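Local coordinates for protein putative tryptophan halogenase (Xanthomonas campestris pv. campestris, PDB 6Y1W) that probably acts as a flavin-dependent halogenase, using FAD chemistry to install a halogen on an organic substrate, at residues F151-L154 against N160-Y163; G137-E142 against E476-R481; L394-T399 against A405-C410. One frame throughout, in Å; residues are numbered along the deposited sequence. Where two conformers were deposited one is given.

Contact 1 (F151-L154 against N160-Y163); sequences FAHL and NYAY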
loop_
_atom_site.group_PDB
_atom_site.type_symbol
_atom_site.label_atom_id
_atom_site.label_comp_id
_atom_site.label_asym_id
_atom_site.label_seq_id
_atom_site.Cartn_x
_atom_site.Cartn_y
_atom_site.Cartn_z
ATOM N N PHE A 151 20.011 23.003 -6.489
ATOM C CA PHE A 151 18.829 22.720 -5.678
ATOM C C PHE A 151 18.032 23.993 -5.459
ATOM O O PHE A 151 18.607 25.034 -5.099
ATOM C CB PHE A 151 19.159 22.127 -4.289
ATOM C CG PHE A 151 17.913 21.812 -3.494
ATOM C CD1 PHE A 151 17.262 20.597 -3.681
ATOM C CD2 PHE A 151 17.320 22.768 -2.668
ATOM C CE1 PHE A 151 16.082 20.328 -3.020
ATOM C CE2 PHE A 151 16.127 22.512 -2.010
ATOM C CZ PHE A 151 15.497 21.279 -2.202
ATOM N N ALA A 152 16.713 23.875 -5.600
ATOM C CA ALA A 152 15.739 24.769 -4.964
ATOM C C ALA A 152 14.417 24.014 -4.882
ATOM O O ALA A 152 14.234 23.018 -5.568
ATOM C CB ALA A 152 15.598 26.087 -5.760
ATOM N N HIS A 153 13.496 24.472 -4.016
ATOM C CA HIS A 153 12.173 23.854 -3.997
ATOM C C HIS A 153 11.435 24.181 -5.288
ATOM O O HIS A 153 11.605 25.257 -5.861
ATOM C CB HIS A 153 11.306 24.347 -2.830
ATOM C CG HIS A 153 11.939 24.186 -1.493
ATOM N ND1 HIS A 153 12.752 25.150 -0.940
ATOM C CD2 HIS A 153 11.888 23.175 -0.600
ATOM C CE1 HIS A 153 13.167 24.744 0.248
ATOM N NE2 HIS A 153 12.666 23.541 0.475
ATOM N N LEU A 154 10.592 23.256 -5.718
ATOM C CA LEU A 154 9.731 23.531 -6.865
ATOM C C LEU A 154 8.267 23.492 -6.459
ATOM O O LEU A 154 7.907 22.811 -5.496
ATOM C CB LEU A 154 9.981 22.519 -7.989
ATOM C CG LEU A 154 11.276 22.751 -8.767
ATOM C CD1 LEU A 154 11.541 21.611 -9.769
ATOM C CD2 LEU A 154 11.190 24.112 -9.471
ATOM N N ASN A 160 11.938 16.274 -5.196
ATOM C CA ASN A 160 11.942 15.347 -4.074
ATOM C C ASN A 160 13.321 15.329 -3.427
ATOM O O ASN A 160 14.324 15.204 -4.142
ATOM C CB ASN A 160 11.568 13.952 -4.571
ATOM C CG ASN A 160 10.138 13.920 -5.078
ATOM O OD1 ASN A 160 9.216 13.880 -4.278
ATOM N ND2 ASN A 160 9.950 14.028 -6.393
ATOM N N TYR A 161 13.376 15.478 -2.099
ATOM C CA TYR A 161 14.669 15.736 -1.464
ATOM C C TYR A 161 14.606 15.351 0.008
ATOM O O TYR A 161 13.530 15.120 0.581
ATOM C CB TYR A 161 15.083 17.223 -1.577
ATOM C CG TYR A 161 14.178 18.135 -0.764
ATOM C CD1 TYR A 161 13.008 18.681 -1.327
ATOM C CD2 TYR A 161 14.482 18.452 0.555
ATOM C CE1 TYR A 161 12.156 19.450 -0.565
ATOM C CE2 TYR A 161 13.620 19.255 1.321
ATOM C CZ TYR A 161 12.478 19.762 0.729
ATOM O OH TYR A 161 11.606 20.549 1.458
ATOM N N ALA A 162 15.799 15.295 0.623
ATOM C CA ALA A 162 15.925 15.165 2.071
ATOM C C ALA A 162 17.159 15.966 2.498
ATOM O O ALA A 162 17.504 16.950 1.823
ATOM C CB ALA A 162 16.022 13.699 2.495
ATOM N N TYR A 163 17.851 15.554 3.574
ATOM C CA TYR A 163 18.884 16.395 4.183
ATOM C C TYR A 163 20.137 15.604 4.521
ATOM O O TYR A 163 20.091 14.410 4.819
ATOM C CB TYR A 163 18.398 17.011 5.505
ATOM C CG TYR A 163 16.983 17.565 5.437
ATOM C CD1 TYR A 163 16.742 18.766 4.808
ATOM C CD2 TYR A 163 15.937 16.867 6.019
ATOM C CE1 TYR A 163 15.441 19.292 4.747
ATOM C CE2 TYR A 163 14.618 17.364 5.964
ATOM C CZ TYR A 163 14.398 18.589 5.356
ATOM O OH TYR A 163 13.087 19.030 5.339
#
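Phe151 meets Tyr161 as a T-shaped pair, the edge of the phenylalanine directed at the face of the tyrosine. The ring planes stand at 74° and the centroids are 5.1 Å apart. The touching edge is made by two ring carbons: Phe151 CZ lies above one face, offset toward the rim, 3.7 Å from Tyr161 CD1, while Phe151 CE1 slides down to the root of the side chain and packs on Tyr161 CB at 3.6 Å. His153 turns an edge toward the same face, but farther along the ring at its hydroxyl end, as an offset edge-to-face pair with planes at 79°. Its CD2 is 3.7 Å from Tyr161 CZ. Phe151 CE2 lies loosely over the centre of the imidazole, 4.3 Å above its plane, and phenylalanine and histidine together cover one face of the tyrosine from root to tip. Tyr161 reaches them because its CG sits between the backbone N and the carbonyl carbon (chi1 67°), which turns the ring toward the loop.

The polar ends converge on one carboxylate. Glu77 takes His153 NE2 on OE1 and Tyr161 OH on OE2, where Tyr163 OH also bonds; the shared carboxylate would help fix the rotation of both groups. Phe88 widens the aromatic group, stacking on Phe151 and meeting Tyr161 edge-to-face. Tyr161 precedes strand 162-166, the middle strand of a small antiparallel sheet whose neighbour 87-89 carries Lys89, the predicted active-site lysine, about 6 Å from the Tyr161 side chain. The arrangement is thus an aromatic cluster that joins the loop after helix 141-148 to the start of strand 162-166, next to the strand carrying that lysine in this flavin-dependent halogenase.

Contact 2 (G137-E142 against E476-R481); sequences GDYCLE and EGIRQR
Tyr139 and Asp138 meet Ile478 and Arg479 where the turn leading into helix 141-148 rests on the flank of helix 468-486. The turn is a 3-10 segment closed by Cys140 N bonding to Gly137 O, and Cys140 is the N-cap residue of the helix that follows. Backbones come close, with Tyr139 CA and Arg479 CA 5.4 Å apart. The first shell is mostly apolar. Ile478 CG2 lies at the edge of the Tyr139 ring, near its plane and 3.9 Å from CD1, and the two side chains cross at about a right angle. Arg479 CB approaches the same ring obliquely, 4.1 Å from Tyr139 CE1. In the same shell, Asp138 CB touches Arg479 CD and also stands over one face of the Tyr139 ring, so the tyrosine is bounded by its own neighbour as well as by the helix.

The second shell sets these groups. Arg134 draws the polar ends in: its NE forms a salt bridge with Asp138 OD2, and its backbone N bonds to Tyr139 OH. Tyr139 also packs on Leu475 of the long helix, one turn before Arg479. In one of the two Glu476 conformers, Arg479 grips the carboxylate side-on: NE makes a nearly straight salt bridge to OE2 (2.7 Å, 169°) in the guanidinium plane, NH2 bonds to OE1, and a water joins Tyr139 OH to OE2. The contact lies far from the predicted FAD and substrate sites and ties two distant parts of the chain together. Arg479 leaves its backbone with CG anti to N (chi1 -166°), which lays the aliphatic chain along the turn and sets CG 3.8 Å from the carbonyl oxygen of Asp138.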
loop_
_atom_site.group_PDB
_atom_site.type_symbol
_atom_site.label_atom_id
_atom_site.label_comp_id
_atom_site.label_asym_id
_atom_site.label_seq_id
_atom_site.Cartn_x
_atom_site.Cartn_y
_atom_site.Cartn_z
ATOM N N GLY A 137 19.649 7.810 -16.404
ATOM C CA GLY A 137 19.628 8.939 -15.469
ATOM C C GLY A 137 19.261 10.267 -16.107
ATOM O O GLY A 137 18.779 11.166 -15.412
ATOM N N ASP A 138 19.453 10.409 -17.429
ATOM C CA ASP A 138 19.126 11.657 -18.112
ATOM C C ASP A 138 17.646 12.001 -18.076
ATOM O O ASP A 138 17.282 13.135 -18.406
ATOM C CB ASP A 138 19.541 11.611 -19.598
ATOM C CG ASP A 138 21.058 11.698 -19.775
ATOM O OD1 ASP A 138 21.764 11.789 -18.758
ATOM O OD2 ASP A 138 21.566 11.638 -20.920
ATOM N N TYR A 139 16.787 11.073 -17.675
ATOM C CA TYR A 139 15.349 11.290 -17.682
ATOM C C TYR A 139 14.778 11.558 -16.289
ATOM O O TYR A 139 13.564 11.521 -16.123
ATOM C CB TYR A 139 14.659 10.087 -18.354
ATOM C CG TYR A 139 15.253 9.842 -19.734
ATOM C CD1 TYR A 139 14.840 10.619 -20.828
ATOM C CD2 TYR A 139 16.205 8.844 -19.942
ATOM C CE1 TYR A 139 15.406 10.412 -22.091
ATOM C CE2 TYR A 139 16.772 8.645 -21.220
ATOM C CZ TYR A 139 16.343 9.430 -22.275
ATOM O OH TYR A 139 16.893 9.277 -23.540
ATOM N N CYS A 140 15.630 11.866 -15.307
ATOM C CA CYS A 140 15.221 12.081 -13.916
ATOM C C CYS A 140 15.802 13.401 -13.405
ATOM O O CYS A 140 17.032 13.549 -13.333
ATOM C CB CYS A 140 15.719 10.937 -13.036
ATOM S SG CYS A 140 15.257 11.167 -11.313
ATOM N N LEU A 141 14.928 14.339 -13.034
ATOM C CA LEU A 141 15.392 15.670 -12.612
ATOM C C LEU A 141 16.281 15.592 -11.371
ATOM O O LEU A 141 17.348 16.219 -11.308
ATOM C CB LEU A 141 14.188 16.575 -12.329
ATOM C CG LEU A 141 14.517 17.950 -11.726
ATOM C CD1 LEU A 141 15.365 18.787 -12.692
ATOM C CD2 LEU A 141 13.236 18.690 -11.257
ATOM N N GLU A 142 15.840 14.861 -10.346
ATOM C CA GLU A 142 16.640 14.837 -9.121
ATOM C C GLU A 142 18.028 14.292 -9.385
ATOM O O GLU A 142 19.021 14.760 -8.805
ATOM C CB GLU A 142 15.937 14.003 -8.042
ATOM C CG GLU A 142 14.758 14.729 -7.412
ATOM C CD GLU A 142 13.446 14.604 -8.207
ATOM O OE1 GLU A 142 13.413 14.104 -9.359
ATOM O OE2 GLU A 142 12.400 14.985 -7.637
ATOM N N GLU A 476 12.902 12.283 -25.882
ATOM C CA GLU A 476 13.519 13.609 -25.968
ATOM C C GLU A 476 12.630 14.695 -25.372
ATOM O O GLU A 476 13.147 15.672 -24.817
ATOM C CB GLU A 476 13.869 13.953 -27.421
ATOM C CG GLU A 476 15.225 13.452 -27.852
ATOM C CD GLU A 476 16.360 14.057 -27.026
ATOM O OE1 GLU A 476 16.769 15.201 -27.329
ATOM O OE2 GLU A 476 16.837 13.384 -26.078
ATOM N N GLY A 477 11.301 14.558 -25.472
ATOM C CA GLY A 477 10.427 15.519 -24.816
ATOM C C GLY A 477 10.604 15.500 -23.310
ATOM O O GLY A 477 10.665 16.554 -22.671
ATOM N N ILE A 478 10.718 14.300 -22.730
ATOM C CA ILE A 478 11.038 14.181 -21.299
ATOM C C ILE A 478 12.389 14.834 -20.989
ATOM O O ILE A 478 12.515 15.631 -20.042
ATOM C CB ILE A 478 11.020 12.698 -20.878
ATOM C CG1 ILE A 478 9.583 12.131 -20.919
ATOM C CG2 ILE A 478 11.646 12.503 -19.491
ATOM C CD1 ILE A 478 9.572 10.622 -20.917
ATOM N N ARG A 479 13.429 14.513 -21.768
ATOM C CA ARG A 479 14.752 15.054 -21.449
ATOM C C ARG A 479 14.764 16.578 -21.555
ATOM O O ARG A 479 15.437 17.263 -20.759
ATOM C CB ARG A 479 15.812 14.433 -22.355
ATOM C CG ARG A 479 17.241 14.683 -21.855
ATOM C CD ARG A 479 18.262 13.968 -22.681
ATOM N NE ARG A 479 18.300 14.496 -24.037
ATOM C CZ ARG A 479 18.927 15.617 -24.359
ATOM N NH1 ARG A 479 19.569 16.303 -23.418
ATOM N NH2 ARG A 479 18.916 16.046 -25.612
ATOM N N GLN A 480 14.030 17.135 -22.529
ATOM C CA GLN A 480 13.995 18.590 -22.660
ATOM C C GLN A 480 13.296 19.246 -21.484
ATOM O O GLN A 480 13.716 20.324 -21.037
ATOM C CB GLN A 480 13.316 19.003 -23.968
ATOM C CG GLN A 480 14.139 18.653 -25.168
ATOM C CD GLN A 480 13.354 18.800 -26.469
ATOM O OE1 GLN A 480 12.167 19.145 -26.461
ATOM N NE2 GLN A 480 14.010 18.516 -27.590
ATOM N N ARG A 481 12.246 18.604 -20.961
ATOM C CA ARG A 481 11.576 19.136 -19.788
ATOM C C ARG A 481 12.478 19.038 -18.550
ATOM O O ARG A 481 12.583 19.998 -17.784
ATOM C CB ARG A 481 10.247 18.416 -19.591
ATOM C CG ARG A 481 9.204 18.799 -20.680
ATOM C CD ARG A 481 7.819 18.238 -20.377
ATOM N NE ARG A 481 7.741 16.803 -20.652
ATOM C CZ ARG A 481 7.499 16.278 -21.852
ATOM N NH1 ARG A 481 7.299 17.062 -22.907
ATOM N NH2 ARG A 481 7.456 14.964 -21.994
HETATM O O HOH W 1 16.236 10.923 -25.487
#

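Contact 3 (L394-T399 against A405-C410); sequences LHYHAT and AFWRDC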
loop_
_atom_site.group_PDB
_atom_site.type_symbol
_atom_site.label_atom_id
_atom_site.label_comp_id
_atom_site.label_asym_id
_atom_site.label_seq_id
_atom_site.Cartn_x
_atom_site.Cartn_y
_atom_site.Cartn_z
ATOM N N LEU A 394 20.317 -6.372 -1.762
ATOM C CA LEU A 394 20.418 -6.174 -3.199
ATOM C C LEU A 394 21.707 -5.456 -3.598
ATOM O O LEU A 394 22.348 -5.824 -4.592
ATOM C CB LEU A 394 19.196 -5.383 -3.658
ATOM C CG LEU A 394 19.251 -4.857 -5.070
ATOM C CD1 LEU A 394 19.303 -5.987 -6.129
ATOM C CD2 LEU A 394 18.046 -3.975 -5.319
ATOM N N HIS A 395 22.122 -4.453 -2.818
ATOM C CA HIS A 395 23.324 -3.697 -3.186
ATOM C C HIS A 395 24.571 -4.579 -3.224
ATOM O O HIS A 395 25.462 -4.339 -4.047
ATOM C CB HIS A 395 23.522 -2.545 -2.201
ATOM C CG HIS A 395 22.784 -1.297 -2.584
ATOM N ND1 HIS A 395 23.038 -0.631 -3.772
ATOM C CD2 HIS A 395 21.808 -0.595 -1.950
ATOM C CE1 HIS A 395 22.254 0.438 -3.847
ATOM N NE2 HIS A 395 21.507 0.490 -2.754
ATOM N N TYR A 396 24.661 -5.570 -2.337
ATOM C CA TYR A 396 25.828 -6.444 -2.282
ATOM C C TYR A 396 25.713 -7.604 -3.257
ATOM O O TYR A 396 26.741 -8.055 -3.786
ATOM C CB TYR A 396 26.018 -6.996 -0.863
ATOM C CG TYR A 396 26.571 -5.961 0.081
ATOM C CD1 TYR A 396 27.917 -5.652 0.070
ATOM C CD2 TYR A 396 25.744 -5.296 1.000
ATOM C CE1 TYR A 396 28.463 -4.717 0.943
ATOM C CE2 TYR A 396 26.295 -4.338 1.868
ATOM C CZ TYR A 396 27.651 -4.074 1.833
ATOM O OH TYR A 396 28.237 -3.166 2.676
ATOM N N HIS A 397 24.496 -8.107 -3.494
ATOM C CA HIS A 397 24.322 -9.327 -4.290
ATOM C C HIS A 397 24.312 -9.056 -5.780
ATOM O O HIS A 397 24.784 -9.898 -6.558
ATOM C CB HIS A 397 23.011 -10.031 -3.901
ATOM C CG HIS A 397 22.875 -11.427 -4.453
ATOM N ND1 HIS A 397 23.784 -12.423 -4.159
ATOM C CD2 HIS A 397 21.915 -11.998 -5.227
ATOM C CE1 HIS A 397 23.385 -13.556 -4.730
ATOM N NE2 HIS A 397 22.260 -13.329 -5.385
ATOM N N ALA A 398 23.761 -7.916 -6.202
ATOM C CA ALA A 398 23.708 -7.563 -7.623
ATOM C C ALA A 398 25.027 -6.889 -7.994
ATOM O O ALA A 398 25.194 -5.679 -7.852
ATOM C CB ALA A 398 22.508 -6.674 -7.909
ATOM N N THR A 399 26.011 -7.678 -8.444
ATOM C CA THR A 399 27.304 -7.080 -8.763
ATOM C C THR A 399 27.987 -7.950 -9.800
ATOM O O THR A 399 27.797 -9.173 -9.806
ATOM C CB THR A 399 28.231 -6.913 -7.537
ATOM O OG1 THR A 399 29.451 -6.308 -7.979
ATOM C CG2 THR A 399 28.544 -8.272 -6.861
ATOM N N ALA A 405 37.634 -11.925 -2.536
ATOM C CA ALA A 405 36.833 -12.985 -1.937
ATOM C C ALA A 405 35.528 -12.423 -1.372
ATOM O O ALA A 405 34.467 -13.056 -1.470
ATOM C CB ALA A 405 37.628 -13.681 -0.829
ATOM N N PHE A 406 35.596 -11.223 -0.791
ATOM C CA PHE A 406 34.407 -10.538 -0.293
ATOM C C PHE A 406 33.338 -10.405 -1.380
ATOM O O PHE A 406 32.194 -10.830 -1.196
ATOM C CB PHE A 406 34.805 -9.149 0.247
ATOM C CG PHE A 406 33.621 -8.319 0.715
ATOM C CD1 PHE A 406 33.160 -8.426 2.008
ATOM C CD2 PHE A 406 33.048 -7.415 -0.140
ATOM C CE1 PHE A 406 32.071 -7.631 2.436
ATOM C CE2 PHE A 406 31.959 -6.608 0.251
ATOM C CZ PHE A 406 31.484 -6.721 1.572
ATOM N N TRP A 407 33.704 -9.878 -2.551
ATOM C CA TRP A 407 32.694 -9.721 -3.600
ATOM C C TRP A 407 32.243 -11.064 -4.181
ATOM O O TRP A 407 31.080 -11.209 -4.562
ATOM C CB TRP A 407 33.209 -8.800 -4.713
ATOM C CG TRP A 407 33.270 -7.384 -4.206
ATOM C CD1 TRP A 407 34.406 -6.629 -3.986
ATOM C CD2 TRP A 407 32.157 -6.569 -3.777
ATOM N NE1 TRP A 407 34.044 -5.382 -3.485
ATOM C CE2 TRP A 407 32.681 -5.339 -3.328
ATOM C CE3 TRP A 407 30.771 -6.765 -3.748
ATOM C CZ2 TRP A 407 31.864 -4.289 -2.862
ATOM C CZ3 TRP A 407 29.937 -5.688 -3.274
ATOM C CH2 TRP A 407 30.503 -4.497 -2.833
ATOM N N ARG A 408 33.152 -12.035 -4.320
ATOM C CA ARG A 408 32.714 -13.348 -4.800
ATOM C C ARG A 408 31.711 -13.959 -3.839
ATOM O O ARG A 408 30.728 -14.591 -4.271
ATOM C CB ARG A 408 33.915 -14.285 -4.976
ATOM C CG ARG A 408 34.822 -13.867 -6.142
ATOM C CD ARG A 408 35.910 -14.956 -6.401
ATOM N NE ARG A 408 36.897 -15.128 -5.327
ATOM C CZ ARG A 408 38.007 -14.404 -5.145
ATOM N NH1 ARG A 408 38.290 -13.357 -5.932
ATOM N NH2 ARG A 408 38.841 -14.714 -4.157
ATOM N N ASP A 409 31.938 -13.771 -2.535
ATOM C CA ASP A 409 31.004 -14.318 -1.546
ATOM C C ASP A 409 29.662 -13.586 -1.605
ATOM O O ASP A 409 28.595 -14.215 -1.546
ATOM C CB ASP A 409 31.575 -14.228 -0.128
ATOM C CG ASP A 409 32.755 -15.179 0.106
ATOM O OD1 ASP A 409 33.100 -15.995 -0.794
ATOM O OD2 ASP A 409 33.346 -15.072 1.184
ATOM N N CYS A 410 29.690 -12.259 -1.770
ATOM C CA CYS A 410 28.422 -11.522 -1.882
ATOM C C CYS A 410 27.633 -11.968 -3.106
ATOM O O CYS A 410 26.401 -12.079 -3.067
ATOM C CB CYS A 410 28.677 -10.005 -1.981
ATOM S SG CYS A 410 29.290 -9.176 -0.505
#
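The final turn of helix 371-397 runs up against helix 405-412, the nearest approach of the backbones being His397 CA to Cys410 CA at 5.2 Å, and Ala398 is the first residue to leave helical geometry. One direct hydrogen bond joins the two: His397 ND1 donates to Cys410 O at 2.9 Å with an N-H...O angle of 163°. The acceptor lies in the plane of the imidazole and the donor in the carbonyl plane. CG anti to the backbone N (chi1 -168°) is what swings this imidazole edge onto the carbonyl, although the side chain sets off away from the other helix.

Tyr396 carries the apolar side. Phe406 offers the edge of its ring, CZ lying 3.7 Å from Tyr396 CE1, while the far ring of Trp407 comes in obliquely, CZ3 at 3.9 Å from Tyr396 CD1. Alongside them, Cys410 SG, 3.8 Å from the same Tyr396 CD1, makes a sulfur-aromatic contact. The sulfur thus touches two rings, Tyr396 obliquely and Phe406 over a face. Cys410 CB lies 3.3 Å from Tyr396 O, a buried carbonyl with no polar partner in the model. Thr399 CG2 completes the patch against Trp407 CE3.

The polar ends at this helix-loop-helix corner bond to other parts of the chain: Tyr396 OH to Glu344, Thr399 OG1 to Trp97 O, and Trp407 NE1 to Asp269 O in the turn between strands 263-268 and 272-278, a bound butanediol lying about 5 Å from the indole. Elsewhere on helix 371-397, Leu394 packs against helices 417-429 and 442-451, and His395 bonds to Glu347, the predicted tryptophan-binding residue.

In the fold
Along the chain, contact 2 opens first and closes last: 137-142 is followed by both segments of contact 1, then both of contact 3, then 476-481. Contacts 1 and 2 have centres 17 Å apart and touch, through Asn160 N to Glu142 OE2, probably a hydrogen bond, and Leu154 on Leu141. Contact 3, between helices 371-397 and 405-412, lies apart, centres 32 Å from contact 1 and 31 Å from contact 2. Contact 1 adjoins the antiparallel sheet of strands 59-61, 162-166 and 87-89. Contacts 1 and 3 lie near different predicted functional residues, Lys89 and Glu347, while contact 2 joins the start of helix 141-148 to helix 468-486, over 300 residues later.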